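Local structure of DegT/DnrJ/EryC1/StrS aminotransferase (Brucella abortus 2308, 4QGR) at residues M72-R77 / E97-V102; P81-F86 / E137-I142; G103-F108 / K334-A339; G164-E169 / G188-T193. The protein binds pyridoxal 5'-phosphate and probably works as a transaminase of the DegT/DnrJ/EryC1/StrS family. All coordinates share one frame; numbering follows the deposited sequence.

Interaction 1 (M72-R77 / E97-V102); sequences MPLMTR and EVVALV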
# COMPACT_ATOMS: atom_id res chain seq x y z
N MET A 72 -10.76 0.22 2.13
CA MET A 72 -11.49 0.29 0.87
C MET A 72 -13.01 0.07 0.98
O MET A 72 -13.80 0.78 0.33
CB MET A 72 -10.84 -0.58 -0.19
CG MET A 72 -9.48 -0.03 -0.62
SD MET A 72 -8.82 -0.94 -2.03
CE MET A 72 -7.99 -2.34 -1.29
N PRO A 73 -13.44 -0.92 1.79
CA PRO A 73 -14.88 -1.08 1.94
C PRO A 73 -15.57 0.16 2.54
O PRO A 73 -16.72 0.44 2.17
CB PRO A 73 -15.01 -2.27 2.86
CG PRO A 73 -13.79 -3.09 2.56
CD PRO A 73 -12.71 -2.09 2.29
N LEU A 74 -14.89 0.86 3.47
CA LEU A 74 -15.47 2.10 4.01
C LEU A 74 -15.62 3.14 2.90
O LEU A 74 -16.63 3.86 2.83
CB LEU A 74 -14.58 2.67 5.13
CG LEU A 74 -14.46 1.81 6.38
CD1 LEU A 74 -13.43 2.39 7.35
CD2 LEU A 74 -15.78 1.71 7.11
N MET A 75 -14.62 3.21 2.01
CA MET A 75 -14.68 4.14 0.90
C MET A 75 -15.83 3.83 -0.06
O MET A 75 -16.55 4.75 -0.51
CB MET A 75 -13.36 4.21 0.13
CG MET A 75 -12.18 4.71 0.93
SD MET A 75 -10.64 4.54 0.07
CE MET A 75 -10.81 5.66 -1.30
N THR A 76 -16.01 2.57 -0.37
CA THR A 76 -17.09 2.19 -1.31
C THR A 76 -18.46 2.53 -0.75
O THR A 76 -19.36 2.81 -1.53
CB THR A 76 -17.11 0.70 -1.69
OG1 THR A 76 -17.42 -0.09 -0.53
CG2 THR A 76 -15.81 0.29 -2.25
N ARG A 77 -18.61 2.47 0.58
CA ARG A 77 -19.88 2.80 1.22
C ARG A 77 -20.06 4.27 1.47
O ARG A 77 -21.08 4.66 2.04
CB ARG A 77 -20.02 2.04 2.56
CG ARG A 77 -20.34 0.58 2.35
CD ARG A 77 -21.81 0.35 1.99
NE ARG A 77 -22.71 0.49 3.15
CZ ARG A 77 -23.79 -0.29 3.35
NH1 ARG A 77 -24.08 -1.26 2.49
NH2 ARG A 77 -24.59 -0.10 4.39
N GLU A 97 -7.78 2.99 12.90
CA GLU A 97 -7.09 4.00 12.15
C GLU A 97 -7.74 4.31 10.81
O GLU A 97 -7.84 5.48 10.44
CB GLU A 97 -5.66 3.57 11.95
CG GLU A 97 -4.82 4.53 11.11
CD GLU A 97 -3.44 3.91 10.86
OE1 GLU A 97 -3.38 2.86 10.20
OE2 GLU A 97 -2.43 4.45 11.43
N VAL A 98 -8.20 3.27 10.11
CA VAL A 98 -8.79 3.46 8.79
C VAL A 98 -10.08 4.30 8.86
O VAL A 98 -10.37 5.07 7.93
CB VAL A 98 -9.06 2.16 8.01
CG1 VAL A 98 -7.75 1.42 7.76
CG2 VAL A 98 -10.10 1.27 8.70
N VAL A 99 -10.77 4.20 9.98
CA VAL A 99 -11.99 4.95 10.21
C VAL A 99 -11.69 6.46 10.27
O VAL A 99 -12.30 7.25 9.57
CB VAL A 99 -12.71 4.45 11.48
CG1 VAL A 99 -13.93 5.32 11.81
CG2 VAL A 99 -13.10 3.01 11.38
N ALA A 100 -10.68 6.85 11.08
CA ALA A 100 -10.16 8.21 11.10
C ALA A 100 -9.60 8.70 9.78
O ALA A 100 -9.82 9.87 9.37
CB ALA A 100 -9.12 8.34 12.20
N LEU A 101 -8.85 7.85 9.11
CA LEU A 101 -8.27 8.18 7.83
C LEU A 101 -9.32 8.64 6.83
O LEU A 101 -9.12 9.67 6.18
CB LEU A 101 -7.49 7.00 7.28
CG LEU A 101 -6.64 7.35 6.06
CD1 LEU A 101 -5.41 8.10 6.51
CD2 LEU A 101 -6.21 6.08 5.34
N VAL A 102 -10.46 7.94 6.77
CA VAL A 102 -11.55 8.36 5.85
C VAL A 102 -12.40 9.53 6.35
O VAL A 102 -13.32 9.97 5.66
CB VAL A 102 -12.46 7.21 5.38
CG1 VAL A 102 -11.63 6.15 4.66
CG2 VAL A 102 -13.29 6.60 6.52
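Leu74 pushes one methyl, CD1, into a shallow hollow walled by Val98, Val99 and Val102, joining helix 68-76 to helix 94-101 on one side of the central sheet of an α/β/α fold, the large domain of a fold-type I aminotransferase. The three valines stand at positions i, i+1 and i+4, so two neighbours and the residue one turn on frame the depression. CD1 is 3.8 Å from Val98 CG2, 4.1 Å from Val99 CG2 and 4.3 Å from Val102 CG2, so the methyl sits closest to Val98 and farthest from Val102. With CD1 anti to CA (chi2 173°), Leu74 reaches straight out as a single bump, and it meets Val98 at about a right angle. The interface is small, 176 Å² in all, and its cross-contacts are purely apolar. Val98 also touches Thr67, a cofactor-binding residue just before helix 68-76, while Leu74 rests on Ile168 of the sheet beneath. Met75 forms a second, smaller bump beside the first, and it also packs against Leu101 of the second subunit, putting this corner at the dimer interface. Its methylene CG lies against the other branch of Val102, with CG to CG1 at 4.0 Å.

Interaction 2 (P81-F86 / E137-I142); sequences PGHAVF and EPKAII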
# COMPACT_ATOMS: atom_id res chain seq x y z
N PRO A 81 -16.78 11.87 6.90
CA PRO A 81 -17.14 12.89 7.90
C PRO A 81 -18.63 12.82 8.28
O PRO A 81 -19.52 12.66 7.41
CB PRO A 81 -16.77 14.20 7.20
CG PRO A 81 -15.70 13.84 6.22
CD PRO A 81 -16.01 12.45 5.79
N GLY A 82 -18.88 12.86 9.58
CA GLY A 82 -20.26 12.77 10.08
C GLY A 82 -20.70 11.38 10.49
O GLY A 82 -21.83 11.20 10.91
N HIS A 83 -19.81 10.40 10.33
CA HIS A 83 -20.18 9.01 10.47
C HIS A 83 -19.41 8.30 11.57
O HIS A 83 -18.22 8.58 11.80
CB HIS A 83 -19.96 8.26 9.16
CG HIS A 83 -20.75 8.82 8.03
ND1 HIS A 83 -20.34 8.72 6.72
CD2 HIS A 83 -21.89 9.54 8.01
CE1 HIS A 83 -21.22 9.31 5.93
NE2 HIS A 83 -22.17 9.83 6.70
N ALA A 84 -20.13 7.40 12.26
CA ALA A 84 -19.55 6.60 13.34
C ALA A 84 -19.34 5.15 12.89
O ALA A 84 -20.21 4.54 12.24
CB ALA A 84 -20.44 6.63 14.55
N VAL A 85 -18.19 4.60 13.25
CA VAL A 85 -17.88 3.16 12.99
C VAL A 85 -17.44 2.52 14.31
O VAL A 85 -16.54 3.03 15.02
CB VAL A 85 -16.79 2.98 11.92
CG1 VAL A 85 -16.45 1.51 11.71
CG2 VAL A 85 -17.13 3.66 10.60
N PHE A 86 -18.10 1.42 14.68
CA PHE A 86 -17.92 0.77 15.99
C PHE A 86 -16.87 -0.31 15.89
O PHE A 86 -16.99 -1.19 15.03
CB PHE A 86 -19.29 0.23 16.49
CG PHE A 86 -20.30 1.32 16.61
CD1 PHE A 86 -21.00 1.75 15.47
CD2 PHE A 86 -20.39 2.06 17.77
CE1 PHE A 86 -21.85 2.80 15.52
CE2 PHE A 86 -21.28 3.12 17.84
CZ PHE A 86 -21.99 3.51 16.73
N GLU A 137 -23.76 9.81 12.61
CA GLU A 137 -24.69 8.78 12.16
C GLU A 137 -23.96 7.43 12.20
O GLU A 137 -22.90 7.29 11.59
CB GLU A 137 -25.12 9.04 10.72
CG GLU A 137 -26.27 8.13 10.29
CD GLU A 137 -26.63 8.27 8.83
OE1 GLU A 137 -26.28 9.29 8.17
OE2 GLU A 137 -27.29 7.32 8.35
N PRO A 138 -24.51 6.45 12.93
CA PRO A 138 -23.92 5.11 12.85
C PRO A 138 -23.94 4.59 11.43
O PRO A 138 -24.99 4.65 10.74
CB PRO A 138 -24.83 4.26 13.76
CG PRO A 138 -25.65 5.22 14.53
CD PRO A 138 -25.73 6.48 13.75
N LYS A 139 -22.79 4.11 10.96
CA LYS A 139 -22.72 3.53 9.62
C LYS A 139 -22.19 2.11 9.53
O LYS A 139 -22.63 1.35 8.67
CB LYS A 139 -21.86 4.40 8.71
CG LYS A 139 -22.53 5.68 8.29
CD LYS A 139 -23.62 5.44 7.26
CE LYS A 139 -24.02 6.79 6.71
NZ LYS A 139 -24.88 6.69 5.49
N ALA A 140 -21.25 1.76 10.37
CA ALA A 140 -20.58 0.46 10.26
C ALA A 140 -20.07 -0.09 11.56
O ALA A 140 -19.89 0.62 12.55
CB ALA A 140 -19.43 0.56 9.26
N ILE A 141 -19.80 -1.40 11.54
CA ILE A 141 -19.18 -2.14 12.66
C ILE A 141 -18.04 -2.93 12.08
O ILE A 141 -18.19 -3.54 11.00
CB ILE A 141 -20.16 -3.14 13.32
CG1 ILE A 141 -21.48 -2.44 13.59
CG2 ILE A 141 -19.52 -3.75 14.58
CD1 ILE A 141 -22.66 -3.35 13.84
N ILE A 142 -16.89 -2.90 12.76
CA ILE A 142 -15.73 -3.71 12.37
C ILE A 142 -15.35 -4.64 13.52
O ILE A 142 -14.42 -4.36 14.28
CB ILE A 142 -14.49 -2.92 11.88
CG1 ILE A 142 -14.88 -1.84 10.89
CG2 ILE A 142 -13.44 -3.87 11.29
CD1 ILE A 142 -13.73 -0.99 10.34
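Phe86 O receives the shortest bond of this pairing, from Ile142 N at 2.8 Å, in a parallel β-ladder between neighbouring strands of the α/β/α sandwich. Five backbone bonds, beginning with Glu137 N to Gly82 O, tie the two segments. The ladder holds a β bulge: Ala84 pairs with Pro138 but Val85 with Ala140, leaving Lys139 as the extra residue. Its N still bonds to Ala84 O at 2.9 Å, while its side chain passes across the imidazole of His83. The second torsion of Lys139 (chi2 -73°) folds CD back from an extended course; farther out, CE lies over the ring face, 3.7 Å from the centroid and 17° off the normal, a CH-pi contact. Pro81 O lies over the opposite face, and His83 ND1 is hydrogen-bonded to Gly80 N, so the ring has a neighbour on each face, and the ND1 bond probably holds its rotation. On that side of the sheet Val85 CG1 meets both Ala140 CB and Ile142 CG1, at 4.0 and 3.8 Å, beneath Val99 of helix 94-101. The other side carries Phe86, packed under helix 120-133. Its ring lies alongside Pro138, pointing the same way, and touches at the edge, CE1 to Pro138 CB 3.8 Å.

Interaction 3 (G103-F108 / K334-A339); sequences GAEPVF and KHYSVA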
# COMPACT_ATOMS: atom_id res chain seq x y z
N GLY A 103 -12.12 10.00 7.56
CA GLY A 103 -12.75 11.19 8.10
C GLY A 103 -13.92 10.90 9.02
O GLY A 103 -14.52 11.84 9.55
N ALA A 104 -14.24 9.62 9.23
CA ALA A 104 -15.27 9.16 10.17
C ALA A 104 -14.65 9.08 11.55
O ALA A 104 -13.46 9.39 11.72
CB ALA A 104 -15.85 7.81 9.73
N GLU A 105 -15.44 8.72 12.56
CA GLU A 105 -14.93 8.57 13.92
C GLU A 105 -15.13 7.15 14.38
O GLU A 105 -16.20 6.60 14.23
CB GLU A 105 -15.63 9.46 14.94
CG GLU A 105 -15.47 10.94 14.71
CD GLU A 105 -15.86 11.75 15.93
OE1 GLU A 105 -16.06 11.21 17.04
OE2 GLU A 105 -16.01 12.96 15.78
N PRO A 106 -14.08 6.54 14.89
CA PRO A 106 -14.29 5.29 15.59
C PRO A 106 -14.99 5.51 16.92
O PRO A 106 -14.86 6.58 17.55
CB PRO A 106 -12.87 4.75 15.80
CG PRO A 106 -12.02 5.99 15.88
CD PRO A 106 -12.68 6.99 14.94
N VAL A 107 -15.82 4.55 17.29
CA VAL A 107 -16.41 4.52 18.63
C VAL A 107 -15.98 3.19 19.22
O VAL A 107 -16.27 2.12 18.65
CB VAL A 107 -17.96 4.62 18.60
CG1 VAL A 107 -18.49 4.55 20.02
CG2 VAL A 107 -18.41 5.86 17.84
N PHE A 108 -15.26 3.24 20.34
CA PHE A 108 -14.66 2.04 20.93
C PHE A 108 -15.53 1.20 21.85
O PHE A 108 -16.21 1.71 22.71
CB PHE A 108 -13.38 2.41 21.70
CG PHE A 108 -12.25 2.89 20.82
CD1 PHE A 108 -11.60 2.02 19.97
CD2 PHE A 108 -11.78 4.19 20.94
CE1 PHE A 108 -10.55 2.45 19.17
CE2 PHE A 108 -10.71 4.62 20.18
CZ PHE A 108 -10.09 3.73 19.29
N LYS A 334 -7.28 8.63 21.63
CA LYS A 334 -7.81 8.71 22.98
C LYS A 334 -8.88 9.78 23.13
O LYS A 334 -9.56 9.81 24.16
CB LYS A 334 -6.68 8.93 24.00
CG LYS A 334 -6.02 10.27 23.96
CD LYS A 334 -4.85 10.28 24.94
CE LYS A 334 -4.17 11.63 25.01
NZ LYS A 334 -3.20 11.58 26.15
N HIS A 335 -9.02 10.67 22.15
CA HIS A 335 -10.11 11.64 22.18
C HIS A 335 -11.42 11.19 21.52
O HIS A 335 -12.43 11.87 21.63
CB HIS A 335 -9.58 12.99 21.67
CG HIS A 335 -8.52 13.56 22.58
ND1 HIS A 335 -8.77 13.86 23.91
CD2 HIS A 335 -7.20 13.77 22.40
CE1 HIS A 335 -7.65 14.27 24.49
NE2 HIS A 335 -6.68 14.21 23.59
N TYR A 336 -11.41 10.03 20.88
CA TYR A 336 -12.64 9.48 20.27
C TYR A 336 -13.54 8.90 21.38
O TYR A 336 -13.09 8.63 22.50
CB TYR A 336 -12.33 8.43 19.19
CG TYR A 336 -11.71 9.03 17.95
CD1 TYR A 336 -12.41 9.95 17.19
CD2 TYR A 336 -10.45 8.62 17.49
CE1 TYR A 336 -11.85 10.51 16.05
CE2 TYR A 336 -9.90 9.15 16.34
CZ TYR A 336 -10.61 10.08 15.61
OH TYR A 336 -10.08 10.64 14.46
N SER A 337 -14.83 8.75 21.06
CA SER A 337 -15.79 8.32 22.07
C SER A 337 -15.67 6.84 22.37
O SER A 337 -15.19 6.04 21.53
CB SER A 337 -17.22 8.66 21.66
OG SER A 337 -17.35 10.03 21.36
N VAL A 338 -16.09 6.49 23.58
CA VAL A 338 -16.09 5.10 24.02
C VAL A 338 -17.48 4.72 24.49
O VAL A 338 -18.24 5.54 24.97
CB VAL A 338 -15.04 4.78 25.13
CG1 VAL A 338 -13.66 5.31 24.74
CG2 VAL A 338 -15.44 5.34 26.47
N ALA A 339 -17.81 3.47 24.31
CA ALA A 339 -19.11 2.96 24.65
C ALA A 339 -19.48 3.27 26.11
O ALA A 339 -18.61 3.39 26.97
CB ALA A 339 -19.15 1.45 24.39
O HOH W 1 -11.97 11.49 12.70
O HOH W 2 -15.94 8.89 18.39
O HOH W 3 -14.74 12.39 19.38
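Phe108 and Val338 form a parallel β bridge with CA atoms 4.6 Å apart, held by Phe108 N to Ser337 O at 3.0 Å and Ala339 N to Phe108 O at 2.9 Å. The bridge lays a short, weakly bonded strand, 337-338, along the rim of the main sheet of this fold-type I aminotransferase, next to strand 105-109; the two runs diverge by 43°, and just one residue pair is firmly in register. The added piece comes from more than 220 residues further on, so the contact brings a late part of the chain onto a sheet built by earlier ones.

Ahead of the Phe108-Val338 bridge, side chains take over. Pro106 lies over one face of the Tyr336 ring, with CD 3.5 Å from the centroid and only 1° off its normal, a close CH-pi contact; CG sits nearer the rim, over CD2. Glu105 comes to the ring edge instead, its carboxylate turned 51° against the ring. The far end of the tyrosine reaches Ala100 of helix 94-101.

Water completes the seam. OE1 of Glu105 is gripped by two waters, each donating to it, while OE2 makes a salt bridge with Arg135, so the carboxylate has partners on both oxygens. One of these waters also donates to Pro106 O and accepts from Ser337 N, linking the backbones where direct bonding has not yet begun; the other reaches His335 O. A third water donates to Ala104 O at 2.8 Å and is hydrogen-bonded to Tyr336 OH at 2.7 Å.

Interaction 4 (G164-E169 / G188-T193); sequences GLFIIE and GHVGAT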
# COMPACT_ATOMS: atom_id res chain seq x y z
N GLY A 164 -29.44 -0.91 10.13
CA GLY A 164 -29.00 -0.84 8.73
C GLY A 164 -27.47 -0.84 8.50
O GLY A 164 -26.99 -0.51 7.41
N LEU A 165 -26.70 -1.28 9.48
CA LEU A 165 -25.26 -0.98 9.49
C LEU A 165 -24.48 -1.97 8.62
O LEU A 165 -24.84 -3.15 8.52
CB LEU A 165 -24.70 -1.02 10.91
CG LEU A 165 -25.42 -0.10 11.92
CD1 LEU A 165 -24.86 -0.18 13.34
CD2 LEU A 165 -25.40 1.34 11.42
N PHE A 166 -23.37 -1.50 8.10
CA PHE A 166 -22.44 -2.27 7.29
C PHE A 166 -21.43 -2.98 8.19
O PHE A 166 -20.86 -2.36 9.09
CB PHE A 166 -21.72 -1.27 6.38
CG PHE A 166 -20.88 -1.87 5.30
CD1 PHE A 166 -21.45 -2.58 4.23
CD2 PHE A 166 -19.52 -1.60 5.24
CE1 PHE A 166 -20.63 -3.08 3.23
CE2 PHE A 166 -18.73 -2.06 4.23
CZ PHE A 166 -19.28 -2.81 3.21
N ILE A 167 -21.21 -4.26 7.95
CA ILE A 167 -20.27 -5.03 8.76
C ILE A 167 -19.10 -5.45 7.95
O ILE A 167 -19.24 -6.14 6.92
CB ILE A 167 -20.91 -6.29 9.39
CG1 ILE A 167 -22.05 -5.89 10.32
CG2 ILE A 167 -19.88 -7.09 10.13
CD1 ILE A 167 -22.87 -7.06 10.76
N ILE A 168 -17.92 -5.04 8.42
CA ILE A 168 -16.65 -5.45 7.83
C ILE A 168 -15.99 -6.41 8.82
O ILE A 168 -15.67 -6.02 9.97
CB ILE A 168 -15.70 -4.28 7.61
CG1 ILE A 168 -16.30 -3.23 6.67
CG2 ILE A 168 -14.36 -4.82 7.09
CD1 ILE A 168 -15.59 -1.88 6.71
N GLU A 169 -15.79 -7.65 8.40
CA GLU A 169 -15.12 -8.63 9.28
C GLU A 169 -13.61 -8.39 9.17
O GLU A 169 -13.08 -8.51 8.09
CB GLU A 169 -15.42 -10.06 8.85
CG GLU A 169 -14.55 -11.10 9.55
CD GLU A 169 -14.78 -12.53 9.12
OE1 GLU A 169 -15.39 -12.70 8.06
OE2 GLU A 169 -14.35 -13.48 9.87
N GLY A 188 -20.12 -11.00 7.75
CA GLY A 188 -20.42 -9.60 7.43
C GLY A 188 -20.81 -9.37 5.99
O GLY A 188 -21.08 -10.32 5.22
N HIS A 189 -20.81 -8.11 5.60
CA HIS A 189 -21.02 -7.73 4.19
C HIS A 189 -19.75 -8.01 3.35
O HIS A 189 -19.81 -8.27 2.14
CB HIS A 189 -21.41 -6.25 4.11
CG HIS A 189 -22.77 -5.94 4.66
ND1 HIS A 189 -22.99 -5.60 5.98
CD2 HIS A 189 -24.00 -5.90 4.06
CE1 HIS A 189 -24.28 -5.41 6.19
NE2 HIS A 189 -24.92 -5.57 5.03
N VAL A 190 -18.61 -7.93 4.02
CA VAL A 190 -17.31 -8.03 3.40
C VAL A 190 -16.31 -8.41 4.50
O VAL A 190 -16.44 -7.99 5.66
CB VAL A 190 -16.92 -6.67 2.73
CG1 VAL A 190 -16.79 -5.58 3.76
CG2 VAL A 190 -15.69 -6.73 1.86
N GLY A 191 -15.34 -9.23 4.12
CA GLY A 191 -14.26 -9.61 4.99
C GLY A 191 -12.97 -9.02 4.49
O GLY A 191 -12.81 -8.76 3.31
N ALA A 192 -12.04 -8.86 5.43
CA ALA A 192 -10.72 -8.31 5.17
C ALA A 192 -9.64 -9.18 5.82
O ALA A 192 -9.82 -9.64 6.95
CB ALA A 192 -10.64 -6.90 5.76
N THR A 193 -8.50 -9.34 5.16
CA THR A 193 -7.37 -9.97 5.81
C THR A 193 -6.02 -9.38 5.37
O THR A 193 -5.93 -8.57 4.44
CB THR A 193 -7.36 -11.50 5.63
OG1 THR A 193 -6.49 -12.14 6.58
CG2 THR A 193 -6.89 -11.87 4.25
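Phe166 and His189 lie with their ring planes near parallel, 25° apart, but slid past one another in this β-ladder of the fold-type I aminotransferase sheet. The centroids are 5.1 Å apart, too far offset for real overlap; what meets is the rim, with Phe166 CD1 over the imidazole face, 3.6 Å from His189 CG, and CE1 against His189 CB. The imidazole is also held through ND1. This atom accepts from Ile167 N at 3.0 Å in a nearly straight bond (167°), with the donor tilted somewhat out of the ring plane; ND1 therefore carries no proton here, consistent with a neutral ring protonated on NE2. Because His189 N also donates to Ile167 O, at 2.8 Å, the histidine engages both N and O of Ile167, through ND1 and its own backbone N, just where the parallel pairing starts.

From there the strands run side by side, Ile168 opposite Val190 and Glu169 opposite Gly191. Val190 turns CG1 between its own backbone N and carbonyl carbon (chi1 64°), which brings that methyl within 3.8 Å of Phe166 CZ. Glu169 is directed to the other face, where its carboxylate takes bonds from Phe187 N and Gly185 N. Downstream lies the cofactor: Ser194, which binds it, ends strand 190-194. On the face away from Glu169, Ile168 and Val190 lie alongside each other, pointing the same way, with CG1 to CG1 at 3.8 Å.

How the interactions relate
Three of the four contacts are pairings within one sheet: interaction 3 at its 337-338 edge, interaction 2 beside it (centres about 9 Å apart), and interaction 4 between strands 166-170 and 190-194, about 12 Å from interaction 2. Backbone bonds join neighbours directly, Val85 O to Val107 N and Ile141 N to Phe166 O. Interaction 1 lies against one face of this sheet, about 10 to 14 Å from the other centres, and Leu74 and Val99 reach down to Val85. Along the chain, interactions 1 and 2 interlock, as do 2 and 3, while interaction 4 is nested inside the loop closed by 3. Together they make up one continuous scaffold, whose 190-194 strand leads to the cofactor.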